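Local coordinates for alpha-galacturonidase (Bacillus subtilis, PDB 3FEF), which hydrolyses alpha-1,4-linked galacturonate chains, releasing alpha-D-galacturonate, with the help of NAD(+) and a manganese ion, at residues A127-A132 against R154-V159; R118-V123 against A400-T405; A251-F256 against V287-L292. One frame throughout, in Å; residues are numbered along the deposited sequence.

Contact 1 of 3, residues A127-A132 against R154-V159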
loop_
_atom_site.group_PDB
_atom_site.type_symbol
_atom_site.label_atom_id
_atom_site.label_comp_id
_atom_site.label_asym_id
_atom_site.label_seq_id
_atom_site.Cartn_x
_atom_site.Cartn_y
_atom_site.Cartn_z
ATOM N N ALA A 127 3.750 -7.103 -27.547
ATOM C CA ALA A 127 4.339 -8.259 -26.880
ATOM C C ALA A 127 5.548 -8.730 -27.677
ATOM O O ALA A 127 6.597 -9.036 -27.105
ATOM C CB ALA A 127 3.315 -9.395 -26.752
ATOM N N GLU A 128 5.397 -8.780 -29.001
ATOM C CA GLU A 128 6.485 -9.196 -29.886
ATOM C C GLU A 128 7.641 -8.184 -29.886
ATOM O O GLU A 128 8.809 -8.555 -29.858
ATOM C CB GLU A 128 5.981 -9.430 -31.329
ATOM C CG GLU A 128 7.125 -9.788 -32.300
ATOM C CD GLU A 128 6.665 -10.282 -33.673
ATOM O OE1 GLU A 128 5.664 -9.762 -34.230
ATOM O OE2 GLU A 128 7.334 -11.196 -34.217
ATOM N N ILE A 129 7.313 -6.901 -29.924
ATOM C CA ILE A 129 8.336 -5.864 -29.819
ATOM C C ILE A 129 9.054 -5.960 -28.474
ATOM O O ILE A 129 10.283 -5.929 -28.403
ATOM C CB ILE A 129 7.726 -4.475 -30.023
ATOM C CG1 ILE A 129 7.385 -4.276 -31.510
ATOM C CG2 ILE A 129 8.686 -3.414 -29.544
ATOM C CD1 ILE A 129 6.457 -3.053 -31.783
ATOM N N ALA A 130 8.291 -6.126 -27.402
ATOM C CA ALA A 130 8.911 -6.221 -26.078
ATOM C C ALA A 130 9.863 -7.413 -25.940
ATOM O O ALA A 130 10.885 -7.320 -25.245
ATOM C CB ALA A 130 7.834 -6.255 -24.958
ATOM N N ARG A 131 9.524 -8.538 -26.576
ATOM C CA ARG A 131 10.370 -9.725 -26.479
ATOM C C ARG A 131 11.638 -9.512 -27.287
ATOM O O ARG A 131 12.707 -9.985 -26.909
ATOM C CB ARG A 131 9.618 -10.995 -26.917
ATOM C CG ARG A 131 8.614 -11.505 -25.870
ATOM C CD ARG A 131 8.056 -12.889 -26.219
ATOM N NE ARG A 131 7.164 -12.782 -27.361
ATOM C CZ ARG A 131 5.843 -12.626 -27.279
ATOM N NH1 ARG A 131 5.244 -12.579 -26.089
ATOM N NH2 ARG A 131 5.127 -12.520 -28.393
ATOM N N ALA A 132 11.523 -8.757 -28.378
ATOM C CA ALA A 132 12.682 -8.464 -29.233
ATOM C C ALA A 132 13.647 -7.503 -28.556
ATOM O O ALA A 132 14.863 -7.708 -28.556
ATOM C CB ALA A 132 12.219 -7.894 -30.577
ATOM N N ARG A 154 1.769 -0.340 -21.528
ATOM C CA ARG A 154 1.599 -1.259 -20.420
ATOM C C ARG A 154 2.011 -2.665 -20.815
ATOM O O ARG A 154 2.510 -3.414 -19.987
ATOM C CB ARG A 154 0.153 -1.282 -19.947
ATOM C CG ARG A 154 -0.056 -2.224 -18.791
ATOM C CD ARG A 154 0.553 -1.715 -17.465
ATOM N NE ARG A 154 -0.065 -2.495 -16.396
ATOM C CZ ARG A 154 0.558 -3.422 -15.683
ATOM N NH1 ARG A 154 1.850 -3.651 -15.853
ATOM N NH2 ARG A 154 -0.112 -4.105 -14.783
ATOM N N VAL A 155 1.804 -3.011 -22.084
ATOM C CA VAL A 155 2.127 -4.344 -22.591
ATOM C C VAL A 155 3.630 -4.509 -22.585
ATOM O O VAL A 155 4.137 -5.564 -22.223
ATOM C CB VAL A 155 1.533 -4.585 -24.016
ATOM C CG1 VAL A 155 2.127 -5.862 -24.675
ATOM C CG2 VAL A 155 0.002 -4.659 -23.950
ATOM N N LEU A 156 4.355 -3.459 -22.976
ATOM C CA LEU A 156 5.811 -3.513 -22.891
ATOM C C LEU A 156 6.274 -3.999 -21.495
ATOM O O LEU A 156 7.104 -4.907 -21.380
ATOM C CB LEU A 156 6.427 -2.148 -23.243
ATOM C CG LEU A 156 6.233 -1.704 -24.692
ATOM C CD1 LEU A 156 6.903 -0.357 -25.014
ATOM C CD2 LEU A 156 6.738 -2.822 -25.638
ATOM N N TYR A 157 5.751 -3.382 -20.434
ATOM C CA TYR A 157 6.192 -3.722 -19.088
ATOM C C TYR A 157 5.709 -5.099 -18.639
ATOM O O TYR A 157 6.397 -5.776 -17.880
ATOM C CB TYR A 157 5.760 -2.653 -18.062
ATOM C CG TYR A 157 6.663 -1.441 -18.066
ATOM C CD1 TYR A 157 6.394 -0.358 -18.894
ATOM C CD2 TYR A 157 7.799 -1.395 -17.273
ATOM C CE1 TYR A 157 7.219 0.753 -18.922
ATOM C CE2 TYR A 157 8.645 -0.270 -17.289
ATOM C CZ TYR A 157 8.339 0.791 -18.121
ATOM O OH TYR A 157 9.152 1.905 -18.168
ATOM N N LYS A 158 4.527 -5.498 -19.090
ATOM C CA LYS A 158 3.974 -6.782 -18.697
ATOM C C LYS A 158 4.790 -7.905 -19.312
ATOM O O LYS A 158 5.001 -8.957 -18.699
ATOM C CB LYS A 158 2.506 -6.911 -19.114
ATOM C CG LYS A 158 1.541 -6.044 -18.308
ATOM C CD LYS A 158 0.113 -6.080 -18.889
ATOM C CE LYS A 158 -0.620 -7.364 -18.518
ATOM N NZ LYS A 158 -1.093 -7.345 -17.086
ATOM N N VAL A 159 5.266 -7.682 -20.519
ATOM C CA VAL A 159 5.969 -8.736 -21.224
ATOM C C VAL A 159 7.467 -8.707 -20.919
ATOM O O VAL A 159 8.125 -9.748 -20.894
ATOM C CB VAL A 159 5.718 -8.646 -22.737
ATOM C CG1 VAL A 159 6.490 -9.734 -23.474
ATOM C CG2 VAL A 159 4.221 -8.746 -23.009
#

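Contact 2 of 3, residues R118-V123 against A400-T405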
loop_
_atom_site.group_PDB
_atom_site.type_symbol
_atom_site.label_atom_id
_atom_site.label_comp_id
_atom_site.label_asym_id
_atom_site.label_seq_id
_atom_site.Cartn_x
_atom_site.Cartn_y
_atom_site.Cartn_z
ATOM N N ARG A 118 -8.930 -1.429 -30.975
ATOM C CA ARG A 118 -7.577 -1.115 -31.433
ATOM C C ARG A 118 -6.507 -1.603 -30.448
ATOM O O ARG A 118 -5.503 -2.206 -30.844
ATOM C CB ARG A 118 -7.436 0.386 -31.697
ATOM C CG ARG A 118 -6.114 0.808 -32.323
ATOM C CD ARG A 118 -6.112 2.330 -32.432
ATOM N NE ARG A 118 -4.799 2.895 -32.703
ATOM C CZ ARG A 118 -4.531 3.648 -33.764
ATOM N NH1 ARG A 118 -5.498 3.911 -34.632
ATOM N NH2 ARG A 118 -3.306 4.136 -33.948
ATOM N N GLY A 119 -6.731 -1.353 -29.165
ATOM C CA GLY A 119 -5.781 -1.803 -28.159
ATOM C C GLY A 119 -5.638 -3.306 -28.271
ATOM O O GLY A 119 -4.536 -3.861 -28.276
ATOM N N LEU A 120 -6.773 -3.975 -28.366
ATOM C CA LEU A 120 -6.783 -5.418 -28.463
ATOM C C LEU A 120 -5.848 -5.881 -29.592
ATOM O O LEU A 120 -5.021 -6.756 -29.417
ATOM C CB LEU A 120 -8.202 -5.830 -28.767
ATOM C CG LEU A 120 -8.819 -6.995 -28.043
ATOM C CD1 LEU A 120 -8.301 -7.092 -26.607
ATOM C CD2 LEU A 120 -10.333 -6.774 -28.092
ATOM N N ARG A 121 -5.997 -5.279 -30.757
ATOM C CA ARG A 121 -5.151 -5.556 -31.919
ATOM C C ARG A 121 -3.668 -5.250 -31.646
ATOM O O ARG A 121 -2.769 -5.933 -32.127
ATOM C CB ARG A 121 -5.664 -4.690 -33.072
ATOM C CG ARG A 121 -5.325 -5.134 -34.472
ATOM C CD ARG A 121 -6.365 -4.598 -35.500
ATOM N NE ARG A 121 -6.352 -3.139 -35.634
ATOM C CZ ARG A 121 -7.415 -2.361 -35.442
ATOM N NH1 ARG A 121 -8.581 -2.899 -35.133
ATOM N NH2 ARG A 121 -7.325 -1.046 -35.580
ATOM N N ALA A 122 -3.399 -4.207 -30.877
ATOM C CA ALA A 122 -2.006 -3.784 -30.664
ATOM C C ALA A 122 -1.262 -4.679 -29.676
ATOM O O ALA A 122 -0.041 -4.771 -29.718
ATOM C CB ALA A 122 -1.959 -2.316 -30.187
ATOM N N VAL A 123 -2.000 -5.333 -28.780
ATOM C CA VAL A 123 -1.367 -6.108 -27.732
ATOM C C VAL A 123 -0.324 -7.099 -28.258
ATOM O O VAL A 123 0.813 -7.112 -27.788
ATOM C CB VAL A 123 -2.408 -6.796 -26.806
ATOM C CG1 VAL A 123 -1.717 -7.768 -25.826
ATOM C CG2 VAL A 123 -3.190 -5.733 -26.027
ATOM N N ALA A 400 -5.198 -5.101 -21.807
ATOM C CA ALA A 400 -3.844 -5.623 -21.870
ATOM C C ALA A 400 -3.829 -7.093 -21.494
ATOM O O ALA A 400 -3.232 -7.908 -22.194
ATOM C CB ALA A 400 -2.905 -4.819 -20.974
ATOM N N ASP A 401 -4.489 -7.444 -20.395
ATOM C CA ASP A 401 -4.604 -8.858 -20.035
ATOM C C ASP A 401 -5.336 -9.666 -21.110
ATOM O O ASP A 401 -4.833 -10.697 -21.561
ATOM C CB ASP A 401 -5.301 -9.039 -18.695
ATOM C CG ASP A 401 -4.505 -8.479 -17.562
ATOM O OD1 ASP A 401 -3.253 -8.597 -17.611
ATOM O OD2 ASP A 401 -5.124 -7.910 -16.629
ATOM N N ALA A 402 -6.521 -9.200 -21.503
ATOM C CA ALA A 402 -7.315 -9.903 -22.498
ATOM C C ALA A 402 -6.478 -10.206 -23.735
ATOM O O ALA A 402 -6.508 -11.327 -24.266
ATOM C CB ALA A 402 -8.564 -9.118 -22.871
ATOM N N GLY A 403 -5.725 -9.210 -24.189
ATOM C CA GLY A 403 -4.870 -9.383 -25.362
ATOM C C GLY A 403 -3.808 -10.448 -25.190
ATOM O O GLY A 403 -3.661 -11.302 -26.036
ATOM N N LEU A 404 -3.068 -10.411 -24.086
ATOM C CA LEU A 404 -2.011 -11.403 -23.841
ATOM C C LEU A 404 -2.517 -12.840 -23.633
ATOM O O LEU A 404 -1.795 -13.809 -23.901
ATOM C CB LEU A 404 -1.155 -10.991 -22.641
ATOM C CG LEU A 404 -0.288 -9.749 -22.872
ATOM C CD1 LEU A 404 0.267 -9.247 -21.562
ATOM C CD2 LEU A 404 0.830 -10.044 -23.875
ATOM N N THR A 405 -3.745 -12.977 -23.153
ATOM C CA THR A 405 -4.302 -14.293 -22.863
ATOM C C THR A 405 -5.419 -14.660 -23.834
ATOM O O THR A 405 -6.090 -15.653 -23.645
ATOM C CB THR A 405 -4.831 -14.393 -21.406
ATOM O OG1 THR A 405 -5.996 -13.571 -21.254
ATOM C CG2 THR A 405 -3.755 -13.953 -20.394
#

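Contact 3 of 3, residues A251-F256 against V287-L292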
loop_
_atom_site.group_PDB
_atom_site.type_symbol
_atom_site.label_atom_id
_atom_site.label_comp_id
_atom_site.label_asym_id
_atom_site.label_seq_id
_atom_site.Cartn_x
_atom_site.Cartn_y
_atom_site.Cartn_z
ATOM N N ALA A 251 -12.070 25.660 -30.615
ATOM C CA ALA A 251 -12.096 26.896 -29.855
ATOM C C ALA A 251 -12.112 26.609 -28.343
ATOM O O ALA A 251 -12.536 27.447 -27.560
ATOM C CB ALA A 251 -13.309 27.750 -30.261
ATOM N N HIS A 252 -11.687 25.411 -27.945
ATOM C CA HIS A 252 -11.518 25.096 -26.527
ATOM C C HIS A 252 -12.786 25.158 -25.672
ATOM O O HIS A 252 -12.701 25.252 -24.443
ATOM C CB HIS A 252 -10.465 26.020 -25.942
ATOM C CG HIS A 252 -9.217 26.055 -26.752
ATOM N ND1 HIS A 252 -8.979 27.024 -27.705
ATOM C CD2 HIS A 252 -8.162 25.207 -26.800
ATOM C CE1 HIS A 252 -7.811 26.791 -28.276
ATOM N NE2 HIS A 252 -7.295 25.697 -27.745
ATOM N N ARG A 253 -13.952 25.134 -26.315
ATOM C CA ARG A 253 -15.215 25.090 -25.590
ATOM C C ARG A 253 -15.314 23.871 -24.677
ATOM O O ARG A 253 -15.884 23.947 -23.587
ATOM C CB ARG A 253 -16.399 25.111 -26.563
ATOM C CG ARG A 253 -16.553 26.465 -27.270
ATOM C CD ARG A 253 -18.015 26.768 -27.591
ATOM N NE ARG A 253 -18.811 26.959 -26.385
ATOM C CZ ARG A 253 -19.974 26.352 -26.182
ATOM N NH1 ARG A 253 -20.461 25.540 -27.116
ATOM N NH2 ARG A 253 -20.657 26.569 -25.071
ATOM N N VAL A 254 -14.779 22.743 -25.131
ATOM C CA VAL A 254 -14.856 21.523 -24.337
ATOM C C VAL A 254 -13.964 21.658 -23.098
ATOM O O VAL A 254 -14.358 21.288 -21.994
ATOM C CB VAL A 254 -14.448 20.267 -25.143
ATOM C CG1 VAL A 254 -14.484 19.017 -24.224
ATOM C CG2 VAL A 254 -15.378 20.070 -26.361
ATOM N N ALA A 255 -12.766 22.208 -23.285
ATOM C CA ALA A 255 -11.864 22.439 -22.177
ATOM C C ALA A 255 -12.451 23.420 -21.163
ATOM O O ALA A 255 -12.298 23.229 -19.955
ATOM C CB ALA A 255 -10.491 22.935 -22.680
ATOM N N PHE A 256 -13.098 24.481 -21.641
ATOM C CA PHE A 256 -13.709 25.440 -20.715
ATOM C C PHE A 256 -14.833 24.789 -19.936
ATOM O O PHE A 256 -14.996 25.040 -18.747
ATOM C CB PHE A 256 -14.224 26.698 -21.433
ATOM C CG PHE A 256 -13.135 27.530 -22.040
ATOM C CD1 PHE A 256 -11.932 27.712 -21.369
ATOM C CD2 PHE A 256 -13.305 28.134 -23.273
ATOM C CE1 PHE A 256 -10.911 28.475 -21.927
ATOM C CE2 PHE A 256 -12.279 28.907 -23.835
ATOM C CZ PHE A 256 -11.088 29.075 -23.165
ATOM N N VAL A 287 -21.430 22.646 -32.685
ATOM C CA VAL A 287 -21.805 23.559 -31.600
ATOM C C VAL A 287 -20.683 23.678 -30.570
ATOM O O VAL A 287 -20.480 24.736 -29.986
ATOM C CB VAL A 287 -23.061 23.095 -30.864
ATOM C CG1 VAL A 287 -23.178 23.802 -29.494
ATOM C CG2 VAL A 287 -24.302 23.327 -31.722
ATOM N N TRP A 288 -19.949 22.588 -30.347
ATOM C CA TRP A 288 -18.880 22.601 -29.363
ATOM C C TRP A 288 -17.575 23.058 -30.002
ATOM O O TRP A 288 -16.538 23.124 -29.356
ATOM C CB TRP A 288 -18.780 21.244 -28.644
ATOM C CG TRP A 288 -19.907 21.154 -27.666
ATOM C CD1 TRP A 288 -21.113 20.559 -27.862
ATOM C CD2 TRP A 288 -19.961 21.762 -26.365
ATOM N NE1 TRP A 288 -21.912 20.740 -26.759
ATOM C CE2 TRP A 288 -21.231 21.477 -25.827
ATOM C CE3 TRP A 288 -19.058 22.515 -25.605
ATOM C CZ2 TRP A 288 -21.623 21.910 -24.544
ATOM C CZ3 TRP A 288 -19.445 22.943 -24.340
ATOM C CH2 TRP A 288 -20.721 22.644 -23.826
ATOM N N LYS A 289 -17.651 23.371 -31.287
ATOM C CA LYS A 289 -16.534 23.979 -32.026
ATOM C C LYS A 289 -15.260 23.134 -32.144
ATOM O O LYS A 289 -14.150 23.643 -32.014
ATOM C CB LYS A 289 -16.225 25.387 -31.502
ATOM C CG LYS A 289 -17.458 26.306 -31.486
ATOM C CD LYS A 289 -17.048 27.774 -31.516
ATOM C CE LYS A 289 -18.243 28.697 -31.720
ATOM N NZ LYS A 289 -17.774 29.997 -32.291
ATOM N N PHE A 290 -15.425 21.855 -32.447
ATOM C CA PHE A 290 -14.282 21.001 -32.777
ATOM C C PHE A 290 -14.785 20.011 -33.814
ATOM O O PHE A 290 -15.939 20.085 -34.196
ATOM C CB PHE A 290 -13.740 20.294 -31.521
ATOM C CG PHE A 290 -14.643 19.201 -31.004
ATOM C CD1 PHE A 290 -15.802 19.509 -30.329
ATOM C CD2 PHE A 290 -14.318 17.857 -31.199
ATOM C CE1 PHE A 290 -16.628 18.496 -29.850
ATOM C CE2 PHE A 290 -15.149 16.844 -30.737
ATOM C CZ PHE A 290 -16.308 17.167 -30.069
ATOM N N HIS A 291 -13.944 19.094 -34.271
ATOM C CA HIS A 291 -14.350 18.152 -35.311
ATOM C C HIS A 291 -14.139 16.696 -34.916
ATOM O O HIS A 291 -13.350 16.380 -34.023
ATOM C CB HIS A 291 -13.530 18.363 -36.586
ATOM C CG HIS A 291 -13.422 19.788 -37.020
ATOM N ND1 HIS A 291 -14.244 20.331 -37.982
ATOM C CD2 HIS A 291 -12.566 20.774 -36.649
ATOM C CE1 HIS A 291 -13.908 21.598 -38.177
ATOM N NE2 HIS A 291 -12.888 21.889 -37.389
ATOM N N LEU A 292 -14.822 15.805 -35.627
ATOM C CA LEU A 292 -14.486 14.404 -35.578
ATOM C C LEU A 292 -13.438 14.215 -36.660
ATOM O O LEU A 292 -13.318 15.044 -37.545
ATOM C CB LEU A 292 -15.714 13.559 -35.881
ATOM C CG LEU A 292 -17.015 13.899 -35.159
ATOM C CD1 LEU A 292 -18.096 12.954 -35.640
ATOM C CD2 LEU A 292 -16.866 13.815 -33.629
#

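Contact 1 of 3, residues A127-A132 against R154-V159
Val159 lays its isopropyl group across Ala127, Ala130 and Arg131, and is itself the residue most deeply covered by the facing helix. Its CG1, anti to the backbone N (chi1 178°), meets Arg131 CG at 3.7 Å. The other methyl, CG2, lies 3.9 Å from Ala127 CB, and between the two branches Val159 CB itself rests against Ala130 CB, also at 3.9 Å. Alanine suits both places: one methyl apiece keeps the surface shallow, and the short axes of 127-132 and 154-159 approach to 8.5 Å, crossing at -51°. On its other flank Ala130 CB receives Leu156 CD2 at 3.7 Å, and the same CD2 comes loosely up to Ile129 CG2. Both helices belong to the Rossmann-type nucleotide-binding domain. Helix 112-136 leads into strand 141-144 of the parallel sheet, and helix 149-159 is the connecting helix of the beta-alpha-beta crossover from that strand to 164-167. Ile129 lies close to Ile11, part of the predicted NAD(+) site. One turn back from Val159, Val155 sets CG1 3.5 Å from Ala127 N, a methyl packed chiefly on backbone. Arg131 serves the exposed margin with its aliphatic part; a bend at chi3 (-71°) folds the guanidinium back so that one face lies over Ala127 O, the carbonyl that already accepts Arg131 N at 3.0 Å. Leu404 of helix 383-405 also packs on Ala127 and Val159.

Contact 2 of 3, residues R118-V123 against A400-T405
With chi1 at 172°, Val123 holds CG1 anti to its backbone N and sends that methyl onto the peptide between Gly403 and Leu404, while CG2 stands anti to the carbonyl carbon and faces the glycine. Leu404 has CG anti to its own carbonyl carbon (chi1 -69°), which brings the branch point round beside the same methyl. The result is a close fit: Val123 CG1 lies 3.4 Å from Leu404 N and 3.8 Å from Leu404 CG, and Val123 CB rests 3.9 Å from Gly403 CA. The amide it touches is already bonded within its helix to Ala400 O, so a methyl can cover it without stranding a donor. Glycine is the residue that fits at 403, since a beta carbon there would fall 2.4 Å from Val123 CB; bare backbone lets the CA atoms of Val123 and Gly403 come to 5.3 Å. This is helix-on-helix packing between domains. Helix 112-136 of the Rossmann-type nucleotide-binding part meets helix 383-405 of the C-terminal family 4 domain, their short axes 8.4 Å apart and crossing at -45°. One turn before Val123, Leu120 has both torsions away from the usual staggered positions and directs CD1 to the flank of the glycine, 4.1 Å from Gly403 N and also near Ala402 CB; Ala411 of helix 408-417 packs on this leucine too. Outside the interface, Thr405 OG1 donates back to Asp401 O at 3.1 Å, the hydroxyl coming from above the carbonyl plane; the same oxygen also accepts the backbone N of Thr405. On the far side of helix 112-136, Arg118 NE donates to the carbonyl oxygen of Asn147, a residue predicted to bind substrate.

Contact 3 of 3, residues A251-F256 against V287-L292
The touching parts, 251-254 and 287-290, run 102° apart, one turning into a helix and the other an irregular loop. His252 occupies the N-cap position of helix 253-262, and both it and Lys289 adopt positive phi, sharp turns in their chains. Ala251 N donates to Lys289 O at 3.2 Å, in the plane of the carbonyl, tying the approach to the helix to the loop. Arg253 then bends at chi2 and chi3 to lay its guanidinium flat on the benzo half of Trp288, planes 8° apart and Arg253 CZ 4.3 Å from the centroid of the six-membered ring. Val287 O fixes its rotation, accepting Arg253 NH1 at 3.0 Å near the guanidinium plane, though with a bent N-H...O angle of 135°; Gly232 O takes NE. An alanine in place of Arg253 would remove the stack and both bonds, and would probably loosen the loop from the helix start. Lys289 contributes its extended aliphatic chain, CG lying 4.0 Å from Arg253 CD and CD 3.9 Å from Ala251 CB, and carries its ammonium away. On the buried side, Val254 CG2 fills the angle between Trp288 CB and Phe290 CE1, 4.0 Å from the latter. The arrangement is an off-centre arginine-tryptophan cation-pi stack, joining helix 253-262 to the loop before helix 295-314 in the C-terminal family 4 glycosidase domain.

Overall arrangement
Contacts 1 and 2 are neighbours, their centres 11 Å apart, and both use helix 112-136. That helix packs on helix 149-159 within the nucleotide-binding domain and, a few turns earlier, on helix 383-405 from the C-terminal domain. The Lys158 NZ to Asp401 OD1 salt bridge, at 2.6 Å, ties helix 149-159 to helix 383-405, so the three helices meet where the domains do. Contact 3 lies apart, its centre about 36 Å from that of contact 1 and 31 Å from that of contact 2, wholly inside the C-terminal domain. Along the chain, contacts 1 and 3 follow one another within the long loop closed by contact 2, which brings the late helix back to the N-terminal domain.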